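Local coordinates for sporulation and cell division protein SsgA (Streptomyces sp. Ag82_O1-9, PDB 6SLC) that probably takes part in controlling sporulation-specific cell division in Streptomyces, and is related to the FtsZ-recruiting SsgB, at residues A[21-31]-A[43-52]; A[75-83]-A[124-135]. One frame throughout, in Å; residues are numbered along the deposited sequence.

Contact 1 (A[21-31]-A[43-52]); sequences MNTTVSCELHL and VPAGLRYDTA
N22 reaches across to D50 and to the backbone of A52. Its ND2 donates to D50 OD2; the bond is modelled at 2.5 Å, shorter than such a bond should be, so the exact length is doubtful. Its OD1 accepts from A52 N at 3.0 Å with an N-H...O angle of 163°. The amide and the D50 carboxylate are nearly coplanar. D50 OD2 lies in the amide plane and uses its anti lone pair. CG of N22 stands anti to the backbone N (chi1 -162°), which brings the amide over to the loop that follows strand 40-50. D50 OD2 has a second donor, T24 OG1 at 3.1 Å, which arrives from above the carboxylate plane. D50 OD1 takes a weak bond from R48 NE, part of a salt bridge. T24 CG2 rests over one face of the R48 guanidinium. An alanine at N22 would remove the amide and would probably leave A52 N without its acceptor and the D50 carboxylate less firmly fixed.

T51 and T23 continue the pairing beyond the strand end. T51 OG1 accepts from T23 N, and T51 N donates to T23 O. From V25-Y49 to L31-V43 the backbones make paired hydrogen bonds at every second residue. V25 O to Y49 N is 2.7 Å. One face carries T24, S26, E28 and H30. There a water donates to E28 OE2. The other face carries V25, C27, L29 and L31 opposite Y49, L47, A45 and V43. L31 CD1 packs on A45 CB at 3.7 Å, and L29 CD1 meets L47 CD1 at 4.0 Å. Helix 121-134 lies on this face. N22, T23 and T24 also pair with a strand of a second subunit, which extends the sheet. The arrangement is an antiparallel beta hairpin of strands 19-34 and 40-50 in the SsgA-like beta-barrel fold.

Contact 2 (A[75-83]-A[124-135]); sequences RDLLAEGLH and LESFLKRTDAAV
R75 runs antiparallel alongside T131 and L128, and the arginine goes on to the end of helix 121-134. CG of R75 stands anti to the backbone N (chi1 178°), and the chain bends at chi3, which brings the guanidinium to the last turn. There NH1 and NH2 meet V135 O end-on, at 3.0 and 2.8 Å, so one carbonyl oxygen accepts both. NH1 also donates to T131 OG1 at 2.9 Å. Both acceptors lie near the guanidinium plane. T131 OG1 donates to L128 O and accepts from R75 NH1, so both roles of the hydroxyl are used.

D132 approaches differently. Its OD1 lies over one face of the guanidinium, 3.3 Å from R75 NH1, with the two planes 75° apart. This is a salt bridge of charges alone, as no N-H points at the oxygen. E140 gives R75 NH2 a second acidic partner. Two carboxylates and a helix-end carbonyl round one arginine would probably stabilise its positive charge.

L128 carries the apolar half. Its CD2 touches R75 CG. Its CD1 lies against the backbone of A79 (3.8 Å to A79 N) and against L82 CD1 at 3.9 Å. L82 CD1 also crosses the stem of E125, 3.8 Å from E125 CB. L82 CB sits over the centre of the H83 ring.

The axes of the two helical segments are 10.4 Å apart at closest and run at 137°. This is a leucine-lined helix-helix packing with an arginine tied to the C-terminal end of the longer helix. It sets helix 75-81 and helix 121-134 together beside the beta sheet, with R75, T131 and V135 on Y49 and R75, L78 and F127 on V57.

How the contacts relate
From the N terminus, strand 19-34 turns back into strand 40-50, and contact 1 closes this hairpin. The chain then passes through strands 56-64 and 67-74 to helix 75-81. Strands 91-98, 101-109 and 114-120 follow before helix 121-134, where contact 2 closes a longer loop. The two contacts are in series and neither nests nor crosses. The centres of contact 1 and contact 2 are about 11 Å apart, and the contacts touch. S26 O probably accepts a hydrogen bond from R130 NH1, and F127 packs against V25. Y49 OH hydrogen-bonds to P54 O and packs against R75 and V135. Helix 121-134 is packed between the hairpin and helix 75-81, and R75 also reaches Y49 directly.

Contact 1 (A[21-31]-A[43-52])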
loop_
_atom_site.group_PDB
_atom_site.type_symbol
_atom_site.label_atom_id
_atom_site.label_comp_id
_atom_site.label_asym_id
_atom_site.label_seq_id
_atom_site.Cartn_x
_atom_site.Cartn_y
_atom_site.Cartn_z
ATOM N N MET A 21 6.348 14.602 1.578
ATOM C CA MET A 21 7.017 13.461 0.907
ATOM C C MET A 21 6.621 13.400 -0.570
ATOM O O MET A 21 7.527 13.091 -1.373
ATOM C CB MET A 21 6.719 12.120 1.589
ATOM C CG MET A 21 7.488 11.988 2.879
ATOM S SD MET A 21 8.856 13.203 2.991
ATOM C CE MET A 21 9.973 12.555 1.745
ATOM N N ASN A 22 5.345 13.630 -0.909
ATOM C CA ASN A 22 4.806 13.070 -2.169
ATOM C C ASN A 22 3.413 13.614 -2.499
ATOM O O ASN A 22 2.653 13.925 -1.604
ATOM C CB ASN A 22 4.830 11.533 -2.117
ATOM C CG ASN A 22 4.704 10.896 -3.476
ATOM O OD1 ASN A 22 5.298 11.392 -4.429
ATOM N ND2 ASN A 22 3.953 9.810 -3.557
ATOM N N THR A 23 3.147 13.751 -3.794
ATOM C CA THR A 23 1.817 14.002 -4.398
ATOM C C THR A 23 1.585 12.873 -5.396
ATOM O O THR A 23 2.502 12.548 -6.114
ATOM C CB THR A 23 1.728 15.357 -5.105
ATOM O OG1 THR A 23 1.795 16.436 -4.179
ATOM C CG2 THR A 23 0.435 15.484 -5.866
ATOM N N THR A 24 0.412 12.260 -5.390
ATOM C CA THR A 24 0.086 11.094 -6.226
ATOM C C THR A 24 -1.036 11.475 -7.181
ATOM O O THR A 24 -2.014 12.079 -6.750
ATOM C CB THR A 24 -0.303 9.896 -5.361
ATOM O OG1 THR A 24 0.786 9.671 -4.465
ATOM C CG2 THR A 24 -0.566 8.651 -6.176
ATOM N N VAL A 25 -0.869 11.143 -8.449
ATOM C CA VAL A 25 -1.906 11.282 -9.506
ATOM C C VAL A 25 -2.156 9.863 -9.998
ATOM O O VAL A 25 -1.170 9.179 -10.363
ATOM C CB VAL A 25 -1.424 12.211 -10.634
ATOM C CG1 VAL A 25 -2.355 12.239 -11.825
ATOM C CG2 VAL A 25 -1.209 13.603 -10.114
ATOM N N SER A 26 -3.399 9.412 -9.954
ATOM C CA SER A 26 -3.715 8.019 -10.331
ATOM C C SER A 26 -4.888 7.988 -11.310
ATOM O O SER A 26 -5.621 9.012 -11.435
ATOM C CB SER A 26 -3.960 7.190 -9.114
ATOM O OG SER A 26 -5.151 7.609 -8.482
ATOM N N CYS A 27 -5.016 6.890 -12.040
ATOM C CA CYS A 27 -6.233 6.594 -12.824
ATOM C C CYS A 27 -6.390 5.078 -12.950
ATOM O O CYS A 27 -5.428 4.368 -12.665
ATOM C CB CYS A 27 -6.192 7.284 -14.179
ATOM S SG CYS A 27 -5.278 6.343 -15.416
ATOM N N GLU A 28 -7.590 4.617 -13.280
ATOM C CA GLU A 28 -7.866 3.190 -13.570
ATOM C C GLU A 28 -8.234 3.130 -15.046
ATOM O O GLU A 28 -9.128 3.859 -15.439
ATOM C CB GLU A 28 -8.935 2.617 -12.631
ATOM C CG GLU A 28 -8.775 3.001 -11.153
ATOM C CD GLU A 28 -7.632 2.362 -10.371
ATOM O OE1 GLU A 28 -7.614 1.107 -10.289
ATOM O OE2 GLU A 28 -6.760 3.117 -9.828
ATOM N N LEU A 29 -7.499 2.351 -15.834
ATOM C CA LEU A 29 -7.734 2.167 -17.285
ATOM C C LEU A 29 -8.156 0.725 -17.515
ATOM O O LEU A 29 -7.892 -0.112 -16.661
ATOM C CB LEU A 29 -6.449 2.455 -18.063
ATOM C CG LEU A 29 -5.963 3.904 -18.039
ATOM C CD1 LEU A 29 -4.979 4.156 -19.161
ATOM C CD2 LEU A 29 -7.108 4.906 -18.124
ATOM N N HIS A 30 -8.811 0.442 -18.625
ATOM C CA HIS A 30 -9.121 -0.946 -19.022
ATOM C C HIS A 30 -8.239 -1.263 -20.221
ATOM O O HIS A 30 -8.402 -0.609 -21.256
ATOM C CB HIS A 30 -10.633 -1.117 -19.188
ATOM C CG HIS A 30 -11.330 -1.150 -17.867
ATOM N ND1 HIS A 30 -11.675 -2.341 -17.233
ATOM C CD2 HIS A 30 -11.699 -0.151 -17.030
ATOM C CE1 HIS A 30 -12.239 -2.066 -16.071
ATOM N NE2 HIS A 30 -12.267 -0.726 -15.922
ATOM N N LEU A 31 -7.301 -2.191 -20.061
ATOM C CA LEU A 31 -6.381 -2.614 -21.149
ATOM C C LEU A 31 -6.869 -3.944 -21.700
ATOM O O LEU A 31 -7.606 -4.641 -21.001
ATOM C CB LEU A 31 -4.944 -2.733 -20.634
ATOM C CG LEU A 31 -4.447 -1.587 -19.749
ATOM C CD1 LEU A 31 -2.967 -1.758 -19.434
ATOM C CD2 LEU A 31 -4.706 -0.219 -20.383
ATOM N N VAL A 43 -7.747 -6.513 -18.904
ATOM C CA VAL A 43 -6.785 -6.281 -17.796
ATOM C C VAL A 43 -7.068 -4.904 -17.225
ATOM O O VAL A 43 -6.564 -3.907 -17.739
ATOM C CB VAL A 43 -5.333 -6.402 -18.279
ATOM C CG1 VAL A 43 -4.366 -6.151 -17.140
ATOM C CG2 VAL A 43 -5.065 -7.745 -18.927
ATOM N N PRO A 44 -7.853 -4.799 -16.134
ATOM C CA PRO A 44 -7.923 -3.557 -15.377
ATOM C C PRO A 44 -6.503 -3.224 -14.898
ATOM O O PRO A 44 -5.779 -4.117 -14.490
ATOM C CB PRO A 44 -8.855 -3.843 -14.185
ATOM C CG PRO A 44 -9.503 -5.184 -14.492
ATOM C CD PRO A 44 -8.611 -5.879 -15.496
ATOM N N ALA A 45 -6.112 -1.959 -15.010
ATOM C CA ALA A 45 -4.767 -1.488 -14.635
ATOM C C ALA A 45 -4.927 -0.184 -13.881
ATOM O O ALA A 45 -5.810 0.596 -14.242
ATOM C CB ALA A 45 -3.914 -1.326 -15.851
ATOM N N GLY A 46 -4.172 -0.041 -12.799
ATOM C CA GLY A 46 -4.017 1.225 -12.073
ATOM C C GLY A 46 -2.699 1.855 -12.461
ATOM O O GLY A 46 -1.684 1.141 -12.464
ATOM N N LEU A 47 -2.728 3.117 -12.870
ATOM C CA LEU A 47 -1.505 3.905 -13.117
ATOM C C LEU A 47 -1.386 4.887 -11.958
ATOM O O LEU A 47 -2.419 5.395 -11.492
ATOM C CB LEU A 47 -1.614 4.619 -14.463
ATOM C CG LEU A 47 -1.724 3.728 -15.694
ATOM C CD1 LEU A 47 -1.631 4.594 -16.953
ATOM C CD2 LEU A 47 -0.661 2.635 -15.734
ATOM N N ARG A 48 -0.172 5.097 -11.487
ATOM C CA ARG A 48 0.126 6.010 -10.360
ATOM C C ARG A 48 1.373 6.821 -10.757
ATOM O O ARG A 48 2.330 6.240 -11.311
ATOM C CB ARG A 48 0.233 5.095 -9.137
ATOM C CG ARG A 48 0.818 5.659 -7.855
ATOM C CD ARG A 48 1.551 4.521 -7.134
ATOM N NE ARG A 48 2.134 5.065 -5.931
ATOM C CZ ARG A 48 1.475 5.285 -4.807
ATOM N NH1 ARG A 48 0.193 4.964 -4.718
ATOM N NH2 ARG A 48 2.105 5.807 -3.765
ATOM N N TYR A 49 1.309 8.133 -10.596
ATOM C CA TYR A 49 2.462 9.047 -10.728
ATOM C C TYR A 49 2.752 9.675 -9.365
ATOM O O TYR A 49 1.826 10.246 -8.781
ATOM C CB TYR A 49 2.168 10.103 -11.785
ATOM C CG TYR A 49 3.313 11.050 -11.995
ATOM C CD1 TYR A 49 4.446 10.644 -12.687
ATOM C CD2 TYR A 49 3.273 12.347 -11.499
ATOM C CE1 TYR A 49 5.509 11.503 -12.895
ATOM C CE2 TYR A 49 4.332 13.219 -11.690
ATOM C CZ TYR A 49 5.452 12.789 -12.389
ATOM O OH TYR A 49 6.492 13.628 -12.594
ATOM N N ASP A 50 3.994 9.554 -8.894
ATOM C CA ASP A 50 4.477 10.101 -7.605
ATOM C C ASP A 50 5.485 11.218 -7.893
ATOM O O ASP A 50 6.484 10.948 -8.530
ATOM C CB ASP A 50 5.047 8.983 -6.737
ATOM C CG ASP A 50 3.997 7.952 -6.349
ATOM O OD1 ASP A 50 3.839 7.013 -7.096
ATOM O OD2 ASP A 50 3.311 8.126 -5.337
ATOM N N THR A 51 5.226 12.433 -7.424
ATOM C CA THR A 51 6.110 13.604 -7.653
ATOM C C THR A 51 7.472 13.373 -6.991
ATOM O O THR A 51 8.446 13.981 -7.460
ATOM C CB THR A 51 5.452 14.897 -7.175
ATOM O OG1 THR A 51 5.314 14.790 -5.765
ATOM C CG2 THR A 51 4.108 15.138 -7.823
ATOM N N ALA A 52 7.555 12.512 -5.973
ATOM C CA ALA A 52 8.829 12.105 -5.333
ATOM C C ALA A 52 9.612 11.133 -6.232
ATOM O O ALA A 52 10.804 10.915 -5.956
ATOM C CB ALA A 52 8.572 11.487 -3.984
HETATM O O HOH W 1 -4.137 3.620 -9.132
#

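Contact 2 (A[75-83]-A[124-135])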
loop_
_atom_site.group_PDB
_atom_site.type_symbol
_atom_site.label_atom_id
_atom_site.label_comp_id
_atom_site.label_asym_id
_atom_site.label_seq_id
_atom_site.Cartn_x
_atom_site.Cartn_y
_atom_site.Cartn_z
ATOM N N ARG A 75 8.035 7.814 -17.537
ATOM C CA ARG A 75 6.902 8.652 -17.993
ATOM C C ARG A 75 7.156 9.049 -19.455
ATOM O O ARG A 75 6.199 8.967 -20.258
ATOM C CB ARG A 75 6.701 9.868 -17.081
ATOM C CG ARG A 75 5.577 10.762 -17.576
ATOM C CD ARG A 75 5.151 11.825 -16.615
ATOM N NE ARG A 75 6.146 12.886 -16.483
ATOM C CZ ARG A 75 5.901 14.066 -15.921
ATOM N NH1 ARG A 75 4.685 14.365 -15.475
ATOM N NH2 ARG A 75 6.873 14.953 -15.825
ATOM N N ASP A 76 8.389 9.435 -19.801
ATOM C CA ASP A 76 8.744 9.996 -21.147
ATOM C C ASP A 76 8.558 8.933 -22.238
ATOM O O ASP A 76 8.245 9.310 -23.367
ATOM C CB ASP A 76 10.152 10.596 -21.159
ATOM C CG ASP A 76 11.273 9.594 -20.912
ATOM O OD1 ASP A 76 11.695 8.970 -21.902
ATOM O OD2 ASP A 76 11.704 9.442 -19.722
ATOM N N LEU A 77 8.699 7.653 -21.903
ATOM C CA LEU A 77 8.492 6.530 -22.853
ATOM C C LEU A 77 7.003 6.389 -23.186
ATOM O O LEU A 77 6.684 6.200 -24.362
ATOM C CB LEU A 77 9.043 5.240 -22.244
ATOM C CG LEU A 77 8.840 3.996 -23.109
ATOM C CD1 LEU A 77 10.063 3.714 -23.956
ATOM C CD2 LEU A 77 8.500 2.792 -22.258
ATOM N N LEU A 78 6.120 6.460 -22.188
ATOM C CA LEU A 78 4.653 6.399 -22.415
ATOM C C LEU A 78 4.206 7.638 -23.188
ATOM O O LEU A 78 3.393 7.494 -24.119
ATOM C CB LEU A 78 3.925 6.308 -21.070
ATOM C CG LEU A 78 4.134 4.999 -20.318
ATOM C CD1 LEU A 78 3.403 5.030 -18.989
ATOM C CD2 LEU A 78 3.697 3.823 -21.174
ATOM N N ALA A 79 4.736 8.806 -22.826
ATOM C CA ALA A 79 4.427 10.080 -23.515
ATOM C C ALA A 79 4.800 9.976 -25.008
ATOM O O ALA A 79 3.946 10.296 -25.841
ATOM C CB ALA A 79 5.132 11.219 -22.820
ATOM N N GLU A 80 6.011 9.515 -25.331
ATOM C CA GLU A 80 6.485 9.349 -26.734
ATOM C C GLU A 80 5.626 8.306 -27.460
ATOM O O GLU A 80 5.331 8.484 -28.645
ATOM C CB GLU A 80 7.960 8.954 -26.774
ATOM C CG GLU A 80 8.541 8.957 -28.182
ATOM C CD GLU A 80 10.040 8.729 -28.299
ATOM O OE1 GLU A 80 10.676 8.330 -27.294
ATOM O OE2 GLU A 80 10.571 8.945 -29.403
ATOM N N GLY A 81 5.235 7.251 -26.763
ATOM C CA GLY A 81 4.465 6.131 -27.332
ATOM C C GLY A 81 3.113 6.557 -27.873
ATOM O O GLY A 81 2.534 5.808 -28.669
ATOM N N LEU A 82 2.586 7.693 -27.438
ATOM C CA LEU A 82 1.315 8.234 -27.985
ATOM C C LEU A 82 1.502 8.699 -29.436
ATOM O O LEU A 82 0.500 8.714 -30.171
ATOM C CB LEU A 82 0.845 9.386 -27.105
ATOM C CG LEU A 82 0.140 8.939 -25.826
ATOM C CD1 LEU A 82 0.046 10.105 -24.847
ATOM C CD2 LEU A 82 -1.240 8.355 -26.141
ATOM N N HIS A 83 2.728 9.053 -29.827
ATOM C CA HIS A 83 3.038 9.756 -31.105
ATOM C C HIS A 83 3.835 8.863 -32.066
ATOM O O HIS A 83 3.576 8.964 -33.268
ATOM C CB HIS A 83 3.746 11.082 -30.823
ATOM C CG HIS A 83 2.924 11.974 -29.964
ATOM N ND1 HIS A 83 3.318 12.298 -28.693
ATOM C CD2 HIS A 83 1.711 12.543 -30.150
ATOM C CE1 HIS A 83 2.407 13.070 -28.127
ATOM N NE2 HIS A 83 1.399 13.225 -28.999
ATOM N N LEU A 124 -5.091 7.301 -21.623
ATOM C CA LEU A 124 -3.652 7.352 -21.278
ATOM C C LEU A 124 -3.154 8.795 -21.343
ATOM O O LEU A 124 -2.467 9.225 -20.374
ATOM C CB LEU A 124 -2.841 6.456 -22.208
ATOM C CG LEU A 124 -1.354 6.449 -21.899
ATOM C CD1 LEU A 124 -1.115 6.101 -20.437
ATOM C CD2 LEU A 124 -0.639 5.483 -22.829
ATOM N N GLU A 125 -3.494 9.516 -22.418
ATOM C CA GLU A 125 -3.005 10.900 -22.660
ATOM C C GLU A 125 -3.557 11.828 -21.570
ATOM O O GLU A 125 -2.832 12.711 -21.095
ATOM C CB GLU A 125 -3.385 11.400 -24.052
ATOM C CG GLU A 125 -2.918 12.831 -24.315
ATOM C CD GLU A 125 -2.618 13.202 -25.763
ATOM O OE1 GLU A 125 -3.414 12.826 -26.641
ATOM O OE2 GLU A 125 -1.568 13.842 -26.007
ATOM N N SER A 126 -4.800 11.617 -21.180
ATOM C CA SER A 126 -5.499 12.457 -20.183
ATOM C C SER A 126 -4.829 12.280 -18.812
ATOM O O SER A 126 -4.645 13.290 -18.086
ATOM C CB SER A 126 -6.977 12.116 -20.169
ATOM O OG SER A 126 -7.544 12.428 -18.907
ATOM N N PHE A 127 -4.438 11.049 -18.475
ATOM C CA PHE A 127 -3.673 10.750 -17.239
ATOM C C PHE A 127 -2.299 11.444 -17.301
ATOM O O PHE A 127 -1.915 12.152 -16.339
ATOM C CB PHE A 127 -3.536 9.242 -17.012
ATOM C CG PHE A 127 -2.509 8.899 -15.963
ATOM C CD1 PHE A 127 -2.711 9.210 -14.618
ATOM C CD2 PHE A 127 -1.305 8.336 -16.338
ATOM C CE1 PHE A 127 -1.747 8.888 -13.676
ATOM C CE2 PHE A 127 -0.340 8.020 -15.397
ATOM C CZ PHE A 127 -0.563 8.295 -14.071
ATOM N N LEU A 128 -1.574 11.289 -18.413
ATOM C CA LEU A 128 -0.230 11.910 -18.532
ATOM C C LEU A 128 -0.343 13.439 -18.429
ATOM O O LEU A 128 0.553 14.039 -17.804
ATOM C CB LEU A 128 0.427 11.458 -19.834
ATOM C CG LEU A 128 0.853 9.994 -19.876
ATOM C CD1 LEU A 128 1.381 9.623 -21.249
ATOM C CD2 LEU A 128 1.894 9.700 -18.815
ATOM N N LYS A 129 -1.412 14.049 -18.955
ATOM C CA LYS A 129 -1.639 15.522 -18.867
ATOM C C LYS A 129 -1.842 15.927 -17.409
ATOM O O LYS A 129 -1.340 16.988 -17.017
ATOM C CB LYS A 129 -2.795 15.986 -19.750
ATOM C CG LYS A 129 -2.450 16.074 -21.239
ATOM C CD LYS A 129 -3.571 16.633 -22.098
ATOM C CE LYS A 129 -3.199 16.807 -23.559
ATOM N NZ LYS A 129 -4.393 17.081 -24.403
ATOM N N ARG A 130 -2.486 15.082 -16.612
ATOM C CA ARG A 130 -2.651 15.345 -15.161
ATOM C C ARG A 130 -1.283 15.252 -14.474
ATOM O O ARG A 130 -0.986 16.116 -13.630
ATOM C CB ARG A 130 -3.733 14.424 -14.587
ATOM C CG ARG A 130 -5.128 14.793 -15.080
ATOM C CD ARG A 130 -6.177 13.760 -14.751
ATOM N NE ARG A 130 -6.116 13.542 -13.316
ATOM C CZ ARG A 130 -6.066 12.356 -12.721
ATOM N NH1 ARG A 130 -6.163 11.238 -13.437
ATOM N NH2 ARG A 130 -5.936 12.314 -11.406
ATOM N N THR A 131 -0.435 14.292 -14.853
ATOM C CA THR A 131 0.938 14.196 -14.282
ATOM C C THR A 131 1.744 15.427 -14.694
ATOM O O THR A 131 2.522 15.914 -13.875
ATOM C CB THR A 131 1.666 12.900 -14.652
ATOM O OG1 THR A 131 2.164 12.997 -15.985
ATOM C CG2 THR A 131 0.783 11.681 -14.482
ATOM N N ASP A 132 1.536 15.931 -15.904
ATOM C CA ASP A 132 2.259 17.126 -16.422
ATOM C C ASP A 132 1.839 18.384 -15.658
ATOM O O ASP A 132 2.694 19.262 -15.477
ATOM C CB ASP A 132 1.997 17.343 -17.910
ATOM C CG ASP A 132 2.535 16.227 -18.785
ATOM O OD1 ASP A 132 3.337 15.396 -18.269
ATOM O OD2 ASP A 132 2.161 16.193 -19.972
ATOM N N ALA A 133 0.582 18.469 -15.219
ATOM C CA ALA A 133 0.112 19.605 -14.403
ATOM C C ALA A 133 0.802 19.569 -13.028
ATOM O O ALA A 133 1.111 20.630 -12.495
ATOM C CB ALA A 133 -1.387 19.582 -14.295
ATOM N N ALA A 134 1.066 18.386 -12.481
ATOM C CA ALA A 134 1.776 18.205 -11.190
ATOM C C ALA A 134 3.272 18.493 -11.357
ATOM O O ALA A 134 3.829 19.217 -10.524
ATOM C CB ALA A 134 1.560 16.803 -10.674
ATOM N N VAL A 135 3.904 17.889 -12.365
ATOM C CA VAL A 135 5.365 18.049 -12.663
ATOM C C VAL A 135 5.516 18.184 -14.165
ATOM O O VAL A 135 5.542 17.182 -14.879
ATOM C CB VAL A 135 6.201 16.865 -12.148
ATOM C CG1 VAL A 135 7.675 17.024 -12.490
ATOM C CG2 VAL A 135 6.021 16.653 -10.651
#